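Local coordinates for protein omega-class glutathione S-transferase (Bombyx mori, PDB 3WD6) that binds glutathione and probably catalyses glutathione transfer and the glutathione-dependent reduction of dehydroascorbate, at residues A[49-53]-A[100-106]; A[60-64]-A[243-247]; A[118-122]-A[165-171]. The contacts are given in a common frame with arbitrary orientation. Numbering follows the deposited sequence.

The three contacts lie at separate places on the glutathione transferase fold, each about 17 Å from the centre of the chain. Interaction 1 joins the ends of helices 39-51 and 92-102 within the thioredoxin-like N-terminal domain. Interaction 3 lies in the helical C-terminal part, its centre about 19 Å from that of interaction 1; it starts on helix 113-125, the next helix after 92-102, and follows interaction 1 along the chain. Interaction 2, about 30 and 34 Å from the other two between centres, ties the loop after strand 56-60 to the tail after helix 228-240. It therefore encloses interaction 3 in sequence, crosses interaction 1, and brings the C-terminal tail beside the glutathione pocket.

Interaction 1: residues A[49-53]-A[100-106]; sequences NAKQI and DEVYPKR
This is a polar junction between two helix ends in the thioredoxin-like N-terminal domain, where a buried lysine amine on helix 39-51 gathers the turn that follows helix 92-102. Helix 39-51 closes in a Schellman motif: Gln52 has positive phi (61/36) and its N bonds to Asn49 O at 3.0 Å. Segment 100-106 leaves its helix at Tyr103 (-108/102), runs through Pro104 and Lys105, and curls back at Arg106 (50/64), whose CA lies 5.4 Å from Lys51 CA. The Lys51 side chain (m, t, p, p) folds its NZ into this curl. Lys51 NZ donates to Tyr103 O at 2.9 Å, Lys105 O at 2.8 Å and Arg106 O at 2.8 Å, and forms a salt bridge to Asp100 OD1 at 2.9 Å, consistent with a lysine that caps the turn from inside. Beyond the helix end, Ile53 CG1 makes a CH-pi contact, 3.7 Å from the centroid of the Tyr103 ring (chi1 m). On the Arg106 side, Ala50 CB lies over one face of the guanidinium; a water bridges Ala50 O (2.8 Å) and Arg106 NE (3.3 Å). Asp100 also accepts from Leu108 N and Leu109 N, Arg106 NH1 reaches Pro175 O, and Tyr180 of helix 177-189 packs on both Ala50 and Arg106, placing the junction against the C-terminal helices.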
loop_
_atom_site.group_PDB
_atom_site.type_symbol
_atom_site.label_atom_id
_atom_site.label_comp_id
_atom_site.label_asym_id
_atom_site.label_seq_id
_atom_site.Cartn_x
_atom_site.Cartn_y
_atom_site.Cartn_z
ATOM N N ASN A 49 -3.604 2.711 -10.920
ATOM C CA ASN A 49 -4.829 2.025 -11.344
ATOM C C ASN A 49 -6.031 2.953 -11.389
ATOM O O ASN A 49 -6.733 3.026 -12.395
ATOM C CB ASN A 49 -5.155 0.843 -10.430
ATOM C CG ASN A 49 -4.169 -0.309 -10.581
ATOM O OD1 ASN A 49 -3.234 -0.250 -11.393
ATOM N ND2 ASN A 49 -4.372 -1.365 -9.787
ATOM N N ALA A 50 -6.276 3.656 -10.289
ATOM C CA ALA A 50 -7.474 4.477 -10.182
ATOM C C ALA A 50 -7.506 5.556 -11.276
ATOM O O ALA A 50 -8.586 5.885 -11.827
ATOM C CB ALA A 50 -7.567 5.101 -8.789
ATOM N N LYS A 51 -6.322 6.092 -11.598
ATOM C CA LYS A 51 -6.206 7.186 -12.571
ATOM C C LYS A 51 -6.101 6.652 -13.997
ATOM O O LYS A 51 -6.130 7.415 -14.967
ATOM C CB LYS A 51 -5.011 8.113 -12.236
ATOM C CG LYS A 51 -5.127 8.808 -10.867
ATOM C CD LYS A 51 -3.865 9.624 -10.525
ATOM C CE LYS A 51 -3.837 10.989 -11.189
ATOM N NZ LYS A 51 -5.026 11.850 -10.824
ATOM N N GLN A 52 -5.990 5.334 -14.122
ATOM C CA GLN A 52 -5.930 4.694 -15.435
ATOM C C GLN A 52 -4.726 5.158 -16.240
ATOM O O GLN A 52 -4.812 5.317 -17.460
ATOM C CB GLN A 52 -7.201 4.986 -16.228
ATOM C CG GLN A 52 -8.467 4.803 -15.413
ATOM C CD GLN A 52 -9.358 3.717 -15.965
ATOM O OE1 GLN A 52 -10.487 3.984 -16.388
ATOM N NE2 GLN A 52 -8.857 2.475 -15.972
ATOM N N ILE A 53 -3.614 5.394 -15.548
ATOM C CA ILE A 53 -2.345 5.694 -16.190
ATOM C C ILE A 53 -1.690 4.396 -16.655
ATOM O O ILE A 53 -1.534 3.449 -15.869
ATOM C CB ILE A 53 -1.414 6.380 -15.194
ATOM C CG1 ILE A 53 -1.939 7.795 -14.894
ATOM C CG2 ILE A 53 0.028 6.406 -15.717
ATOM C CD1 ILE A 53 -1.631 8.291 -13.455
ATOM N N ASP A 100 -0.619 12.777 -9.170
ATOM C CA ASP A 100 -1.858 13.552 -9.053
ATOM C C ASP A 100 -1.705 14.956 -9.659
ATOM O O ASP A 100 -2.668 15.497 -10.212
ATOM C CB ASP A 100 -2.341 13.632 -7.595
ATOM C CG ASP A 100 -3.869 13.704 -7.480
ATOM O OD1 ASP A 100 -4.568 12.870 -8.130
ATOM O OD2 ASP A 100 -4.378 14.601 -6.744
ATOM N N GLU A 101 -0.503 15.534 -9.579
ATOM C CA GLU A 101 -0.259 16.877 -10.136
ATOM C C GLU A 101 -0.156 16.838 -11.666
ATOM O O GLU A 101 -0.638 17.728 -12.373
ATOM C CB GLU A 101 1.015 17.490 -9.549
ATOM C CG GLU A 101 0.826 18.074 -8.158
ATOM C CD GLU A 101 2.132 18.269 -7.397
ATOM O OE1 GLU A 101 3.209 18.264 -8.031
ATOM O OE2 GLU A 101 2.079 18.423 -6.152
ATOM N N VAL A 102 0.458 15.782 -12.171
ATOM C CA VAL A 102 0.779 15.712 -13.582
ATOM C C VAL A 102 -0.314 15.039 -14.414
ATOM O O VAL A 102 -0.463 15.341 -15.600
ATOM C CB VAL A 102 2.158 15.050 -13.794
ATOM C CG1 VAL A 102 2.294 14.510 -15.207
ATOM C CG2 VAL A 102 3.250 16.059 -13.481
ATOM N N TYR A 103 -1.075 14.134 -13.809
ATOM C CA TYR A 103 -2.247 13.563 -14.491
ATOM C C TYR A 103 -3.549 14.089 -13.873
ATOM O O TYR A 103 -3.983 13.619 -12.816
ATOM C CB TYR A 103 -2.222 12.031 -14.469
ATOM C CG TYR A 103 -1.045 11.391 -15.185
ATOM C CD1 TYR A 103 0.153 11.139 -14.513
ATOM C CD2 TYR A 103 -1.144 11.003 -16.518
ATOM C CE1 TYR A 103 1.225 10.531 -15.143
ATOM C CE2 TYR A 103 -0.065 10.391 -17.171
ATOM C CZ TYR A 103 1.115 10.160 -16.477
ATOM O OH TYR A 103 2.187 9.562 -17.119
ATOM N N PRO A 104 -4.185 15.049 -14.553
ATOM C CA PRO A 104 -5.318 15.790 -13.966
ATOM C C PRO A 104 -6.608 14.957 -13.827
ATOM O O PRO A 104 -7.411 15.212 -12.936
ATOM C CB PRO A 104 -5.542 16.944 -14.969
ATOM C CG PRO A 104 -5.131 16.342 -16.316
ATOM C CD PRO A 104 -3.960 15.391 -15.981
ATOM N N LYS A 105 -6.825 13.990 -14.699
ATOM C CA LYS A 105 -8.028 13.172 -14.569
ATOM C C LYS A 105 -8.042 12.318 -13.302
ATOM O O LYS A 105 -6.996 11.856 -12.831
ATOM C CB LYS A 105 -8.242 12.309 -15.816
ATOM C CG LYS A 105 -8.604 13.157 -17.027
ATOM C CD LYS A 105 -8.718 12.319 -18.285
ATOM C CE LYS A 105 -8.494 13.202 -19.500
ATOM N NZ LYS A 105 -8.757 12.459 -20.771
ATOM N N ARG A 106 -9.245 12.117 -12.767
ATOM C CA ARG A 106 -9.435 11.386 -11.519
ATOM C C ARG A 106 -8.499 11.928 -10.417
ATOM O O ARG A 106 -7.613 11.232 -9.932
ATOM C CB ARG A 106 -9.220 9.881 -11.749
ATOM C CG ARG A 106 -9.556 9.013 -10.547
ATOM C CD ARG A 106 -11.062 8.770 -10.438
ATOM N NE ARG A 106 -11.365 7.643 -9.542
ATOM C CZ ARG A 106 -11.281 7.706 -8.210
ATOM N NH1 ARG A 106 -11.575 6.629 -7.468
ATOM N NH2 ARG A 106 -10.901 8.852 -7.625
HETATM O O HOH W 1 -11.021 4.718 -10.965
#

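Interaction 2: residues A[60-64]-A[243-247]. With GSH (glutathione), chain J.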
loop_
_atom_site.group_PDB
_atom_site.type_symbol
_atom_site.label_atom_id
_atom_site.label_comp_id
_atom_site.label_asym_id
_atom_site.label_seq_id
_atom_site.Cartn_x
_atom_site.Cartn_y
_atom_site.Cartn_z
ATOM N N ILE A 60 11.158 -6.265 -7.496
ATOM C CA ILE A 60 12.504 -6.301 -6.928
ATOM C C ILE A 60 12.589 -7.212 -5.721
ATOM O O ILE A 60 11.850 -7.023 -4.753
ATOM C CB ILE A 60 12.957 -4.910 -6.445
ATOM C CG1 ILE A 60 12.960 -3.888 -7.600
ATOM C CG2 ILE A 60 14.289 -5.015 -5.764
ATOM C CD1 ILE A 60 13.939 -4.185 -8.726
ATOM N N ASP A 61 13.497 -8.185 -5.788
ATOM C CA ASP A 61 13.859 -9.029 -4.647
ATOM C C ASP A 61 14.584 -8.161 -3.611
ATOM O O ASP A 61 15.664 -7.636 -3.882
ATOM C CB ASP A 61 14.760 -10.168 -5.135
ATOM C CG ASP A 61 15.011 -11.214 -4.074
ATOM O OD1 ASP A 61 15.435 -10.837 -2.964
ATOM O OD2 ASP A 61 14.788 -12.416 -4.349
ATOM N N LEU A 62 13.985 -7.994 -2.435
ATOM C CA LEU A 62 14.507 -7.058 -1.436
ATOM C C LEU A 62 15.492 -7.698 -0.468
ATOM O O LEU A 62 15.997 -7.042 0.443
ATOM C CB LEU A 62 13.359 -6.466 -0.623
ATOM C CG LEU A 62 12.389 -5.568 -1.367
ATOM C CD1 LEU A 62 11.355 -5.051 -0.386
ATOM C CD2 LEU A 62 13.134 -4.408 -2.041
ATOM N N ILE A 63 15.725 -8.989 -0.643
ATOM C CA ILE A 63 16.645 -9.723 0.202
ATOM C C ILE A 63 17.978 -9.714 -0.516
ATOM O O ILE A 63 19.031 -9.495 0.090
ATOM C CB ILE A 63 16.168 -11.181 0.405
ATOM C CG1 ILE A 63 14.924 -11.213 1.306
ATOM C CG2 ILE A 63 17.293 -12.046 0.988
ATOM C CD1 ILE A 63 15.174 -10.694 2.695
ATOM N N ASP A 64 17.898 -9.928 -1.827
ATOM C CA ASP A 64 19.055 -10.001 -2.701
ATOM C C ASP A 64 18.877 -8.955 -3.813
ATOM O O ASP A 64 18.588 -9.297 -4.981
ATOM C CB ASP A 64 19.157 -11.417 -3.281
ATOM C CG ASP A 64 20.459 -11.661 -4.011
ATOM O OD1 ASP A 64 21.457 -10.955 -3.713
ATOM O OD2 ASP A 64 20.483 -12.560 -4.888
ATOM N N ARG A 243 13.415 -17.282 4.476
ATOM C CA ARG A 243 13.704 -16.452 3.317
ATOM C C ARG A 243 12.411 -16.297 2.517
ATOM O O ARG A 243 11.713 -17.284 2.233
ATOM C CB ARG A 243 14.781 -17.103 2.455
ATOM C CG ARG A 243 15.660 -16.122 1.708
ATOM C CD ARG A 243 15.230 -15.997 0.267
ATOM N NE ARG A 243 16.174 -15.190 -0.501
ATOM C CZ ARG A 243 15.845 -14.459 -1.566
ATOM N NH1 ARG A 243 14.579 -14.426 -1.991
ATOM N NH2 ARG A 243 16.782 -13.758 -2.206
ATOM N N PRO A 244 12.062 -15.049 2.182
ATOM C CA PRO A 244 10.770 -14.813 1.527
ATOM C C PRO A 244 10.698 -15.507 0.178
ATOM O O PRO A 244 11.709 -15.598 -0.526
ATOM C CB PRO A 244 10.740 -13.292 1.347
ATOM C CG PRO A 244 11.659 -12.761 2.449
ATOM C CD PRO A 244 12.758 -13.798 2.535
ATOM N N ASN A 245 9.519 -16.024 -0.151
ATOM C CA ASN A 245 9.231 -16.465 -1.506
ATOM C C ASN A 245 8.397 -15.363 -2.182
ATOM O O ASN A 245 7.227 -15.134 -1.841
ATOM C CB ASN A 245 8.502 -17.809 -1.490
ATOM C CG ASN A 245 8.218 -18.340 -2.886
ATOM O OD1 ASN A 245 8.551 -17.702 -3.897
ATOM N ND2 ASN A 245 7.593 -19.514 -2.952
ATOM N N TYR A 246 9.027 -14.654 -3.112
ATOM C CA TYR A 246 8.367 -13.569 -3.832
ATOM C C TYR A 246 7.566 -14.059 -5.040
ATOM O O TYR A 246 6.982 -13.252 -5.744
ATOM C CB TYR A 246 9.402 -12.547 -4.313
ATOM C CG TYR A 246 10.148 -11.814 -3.213
ATOM C CD1 TYR A 246 9.471 -11.037 -2.281
ATOM C CD2 TYR A 246 11.536 -11.864 -3.131
ATOM C CE1 TYR A 246 10.157 -10.354 -1.275
ATOM C CE2 TYR A 246 12.231 -11.181 -2.143
ATOM C CZ TYR A 246 11.541 -10.427 -1.216
ATOM O OH TYR A 246 12.223 -9.739 -0.226
ATOM N N GLU A 247 7.530 -15.364 -5.287
ATOM C CA GLU A 247 6.901 -15.857 -6.514
ATOM C C GLU A 247 5.623 -16.669 -6.291
ATOM O O GLU A 247 5.100 -17.303 -7.224
ATOM C CB GLU A 247 7.909 -16.664 -7.349
ATOM C CG GLU A 247 9.192 -15.902 -7.682
ATOM C CD GLU A 247 8.922 -14.558 -8.333
ATOM O OE1 GLU A 247 8.170 -14.516 -9.335
ATOM O OE2 GLU A 247 9.459 -13.544 -7.841
HETATM N N1 GSH J . 8.954 5.755 3.322
HETATM C CA1 GSH J . 9.050 4.832 2.184
HETATM C C1 GSH J . 7.874 4.973 1.224
HETATM O O11 GSH J . 7.992 4.697 -0.025
HETATM O O12 GSH J . 6.758 5.407 1.679
HETATM C CB1 GSH J . 9.169 3.413 2.725
HETATM C CG1 GSH J . 9.026 2.276 1.766
HETATM C CD1 GSH J . 9.530 0.944 2.261
HETATM O OE1 GSH J . 9.735 0.731 3.451
HETATM N N2 GSH J . 9.780 -0.114 1.330
HETATM C CA2 GSH J . 10.293 -1.376 1.872
HETATM C C2 GSH J . 11.704 -1.558 1.356
HETATM O O2 GSH J . 11.942 -1.296 0.183
HETATM C CB2 GSH J . 9.451 -2.508 1.398
HETATM S SG2 GSH J . 7.907 -2.791 2.182
HETATM N N3 GSH J . 12.743 -2.049 2.236
HETATM C CA3 GSH J . 14.104 -2.230 1.730
HETATM C C3 GSH J . 14.912 -3.268 2.400
HETATM O O31 GSH J . 14.514 -4.465 2.399
HETATM O O32 GSH J . 15.994 -2.954 2.956
#
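An Asx turn shapes the loop after strand 56-60 into a surface that receives the C-terminal tail. Asp61 OD1 accepts from Ile63 N at 3.0 Å and Asp64 N at 2.9 Å, so the chain curls round the carboxylate and Ile63 projects from the bend. Ile63 is the bump: its CG2 lies over one face of the Arg243 guanidinium, while its CG1 meets Pro244 CD at 3.6 Å and Tyr246 OH at 3.4 Å. In return, the hydroxyl end of Tyr246 fits between Leu62 and Ile63, while Asp61 OD1 sits at the ring edge near CE2; the ring is backed by His16 and by Phe234 of helix 228-240. Arg243 closes the contact on its outer side in a salt bridge, Asp61 OD2 accepting from Arg243 NH1 at 3.1 Å and NH2 at 3.2 Å. Leu62 belongs to the glutathione pocket, its O 3.6 Å from GSH O31, so the tail packs directly behind a pocket wall. At the tip of the tyrosine, Leu62 N gives a weak hydrogen bond of 3.3 Å to Tyr246 OH.

Interaction 3: residues A[118-122]-A[165-171]; sequences LDKII and RGTVFLD
The guanidinium of Arg165 is the polar hub between helix 113-125 and the loop linking helices 145-165 and 177-189, in the all-helical C-terminal part of the glutathione transferase fold. Arg165 NH1 donates to Leu170 O at 2.6 Å, closing the loop on itself, and to Asp119 OD1 at 3.2 Å, a salt bridge supplemented by a weak bond from NH2 to the same OD1 at 3.4 Å. To reach across, the arginine runs nearly extended (chi1 m, then t, t) from the last turn of its helix. Gly166 then breaks the helix with positive phi (72/6). Thr167 (chi1 p) braces the turn through OG1 to Phe169 O at 2.6 Å; Val168 is locally helical (-65/-44), Phe169 extended (-122/161), and Leu170 (-53/-41) and Asp171 (-93/3) turn back toward helix 113-125. The nearest CA atoms of the two segments are those of Asp119 and Asp171, 8.0 Å apart. Their carboxylates are modelled too close to be interpreted as a bond; Asp171 OD2 accepts from Ala178 N. Asp179 accepts from Leu170 N (OD1) and Asp171 N (OD2), tying the loop to the start of helix 177-189. Segment 118-122 is regular helix, Ile122 N bonding to Leu118 O at 2.9 Å. Leu118 and Ile122 point toward the loop, while Asp119 starts sideways and its carboxylate reaches across. Leu118 CB lies at the guanidinium edge, 3.7 Å from Arg165 NH2. Ile122 (m, t) covers one guanidinium face with CD1, 3.2 Å from Arg165 NH2, while Ile122 CG2 packs 3.8 Å from Leu170 CD1.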
loop_
_atom_site.group_PDB
_atom_site.type_symbol
_atom_site.label_atom_id
_atom_site.label_comp_id
_atom_site.label_asym_id
_atom_site.label_seq_id
_atom_site.Cartn_x
_atom_site.Cartn_y
_atom_site.Cartn_z
ATOM N N LEU A 118 -6.451 17.782 5.590
ATOM C CA LEU A 118 -7.204 16.769 6.329
ATOM C C LEU A 118 -6.935 15.365 5.793
ATOM O O LEU A 118 -6.726 14.424 6.563
ATOM C CB LEU A 118 -8.697 17.058 6.257
ATOM C CG LEU A 118 -9.260 18.035 7.290
ATOM C CD1 LEU A 118 -8.162 18.952 7.828
ATOM C CD2 LEU A 118 -10.436 18.829 6.709
ATOM N N ASP A 119 -6.933 15.214 4.475
ATOM C CA ASP A 119 -6.590 13.926 3.901
ATOM C C ASP A 119 -5.211 13.442 4.329
ATOM O O ASP A 119 -5.060 12.281 4.696
ATOM C CB ASP A 119 -6.701 13.965 2.388
ATOM C CG ASP A 119 -8.071 13.568 1.912
ATOM O OD1 ASP A 119 -9.025 13.612 2.740
ATOM O OD2 ASP A 119 -8.188 13.194 0.722
ATOM N N LYS A 120 -4.214 14.323 4.312
ATOM C CA LYS A 120 -2.856 13.919 4.681
ATOM C C LYS A 120 -2.782 13.548 6.167
ATOM O O LYS A 120 -2.088 12.596 6.551
ATOM C CB LYS A 120 -1.836 15.017 4.341
ATOM C CG LYS A 120 -1.983 15.588 2.927
ATOM C CD LYS A 120 -0.689 16.240 2.444
ATOM C CE LYS A 120 -0.686 16.331 0.905
ATOM N NZ LYS A 120 0.682 16.464 0.294
ATOM N N ILE A 121 -3.516 14.294 6.994
ATOM C CA ILE A 121 -3.638 13.972 8.409
ATOM C C ILE A 121 -4.197 12.559 8.568
ATOM O O ILE A 121 -3.613 11.704 9.253
ATOM C CB ILE A 121 -4.517 15.025 9.139
ATOM C CG1 ILE A 121 -3.732 16.349 9.211
ATOM C CG2 ILE A 121 -4.945 14.539 10.536
ATOM C CD1 ILE A 121 -4.541 17.575 9.643
ATOM N N ILE A 122 -5.321 12.298 7.919
ATOM C CA ILE A 122 -5.878 10.959 7.945
ATOM C C ILE A 122 -4.827 9.887 7.621
ATOM O O ILE A 122 -4.682 8.920 8.365
ATOM C CB ILE A 122 -7.075 10.859 7.012
ATOM C CG1 ILE A 122 -8.252 11.614 7.649
ATOM C CG2 ILE A 122 -7.426 9.383 6.753
ATOM C CD1 ILE A 122 -9.351 11.997 6.663
ATOM N N ARG A 165 -17.859 12.594 7.765
ATOM C CA ARG A 165 -18.015 12.962 6.354
ATOM C C ARG A 165 -19.303 12.383 5.760
ATOM O O ARG A 165 -19.850 12.931 4.818
ATOM C CB ARG A 165 -16.796 12.516 5.538
ATOM C CG ARG A 165 -15.544 13.310 5.853
ATOM C CD ARG A 165 -14.235 12.593 5.436
ATOM N NE ARG A 165 -13.067 13.429 5.756
ATOM C CZ ARG A 165 -12.030 13.629 4.942
ATOM N NH1 ARG A 165 -11.985 13.046 3.747
ATOM N NH2 ARG A 165 -11.027 14.403 5.331
ATOM N N GLY A 166 -19.766 11.266 6.308
ATOM C CA GLY A 166 -21.027 10.684 5.894
ATOM C C GLY A 166 -21.028 10.039 4.520
ATOM O O GLY A 166 -22.083 9.611 4.034
ATOM N N THR A 167 -19.869 9.958 3.874
ATOM C CA THR A 167 -19.847 9.384 2.529
ATOM C C THR A 167 -19.427 7.912 2.533
ATOM O O THR A 167 -19.078 7.352 3.586
ATOM C CB THR A 167 -19.031 10.241 1.518
ATOM O OG1 THR A 167 -17.697 10.426 1.994
ATOM C CG2 THR A 167 -19.684 11.624 1.336
ATOM N N VAL A 168 -19.480 7.280 1.366
ATOM C CA VAL A 168 -19.106 5.878 1.262
ATOM C C VAL A 168 -17.628 5.742 1.591
ATOM O O VAL A 168 -17.217 4.825 2.328
ATOM C CB VAL A 168 -19.387 5.323 -0.157
ATOM C CG1 VAL A 168 -18.887 3.871 -0.304
ATOM C CG2 VAL A 168 -20.885 5.437 -0.481
ATOM N N PHE A 169 -16.837 6.661 1.043
ATOM C CA PHE A 169 -15.388 6.633 1.202
ATOM C C PHE A 169 -14.899 7.929 1.832
ATOM O O PHE A 169 -15.599 8.951 1.814
ATOM C CB PHE A 169 -14.703 6.439 -0.157
ATOM C CG PHE A 169 -15.066 5.147 -0.843
ATOM C CD1 PHE A 169 -14.661 3.931 -0.310
ATOM C CD2 PHE A 169 -15.810 5.148 -2.031
ATOM C CE1 PHE A 169 -14.995 2.727 -0.936
ATOM C CE2 PHE A 169 -16.144 3.940 -2.670
ATOM C CZ PHE A 169 -15.734 2.725 -2.119
ATOM N N LEU A 170 -13.692 7.894 2.382
ATOM C CA LEU A 170 -13.132 9.093 2.976
ATOM C C LEU A 170 -13.168 10.265 1.988
ATOM O O LEU A 170 -13.492 11.399 2.355
ATOM C CB LEU A 170 -11.709 8.825 3.442
ATOM C CG LEU A 170 -11.600 7.895 4.654
ATOM C CD1 LEU A 170 -10.128 7.406 4.862
ATOM C CD2 LEU A 170 -12.170 8.557 5.922
ATOM N N ASP A 171 -12.860 10.003 0.727
ATOM C CA ASP A 171 -12.785 11.099 -0.236
ATOM C C ASP A 171 -14.076 11.377 -1.022
ATOM O O ASP A 171 -14.100 12.289 -1.854
ATOM C CB ASP A 171 -11.576 10.926 -1.167
ATOM C CG ASP A 171 -10.270 11.309 -0.483
ATOM O OD1 ASP A 171 -10.190 12.456 0.016
ATOM O OD2 ASP A 171 -9.341 10.465 -0.399
#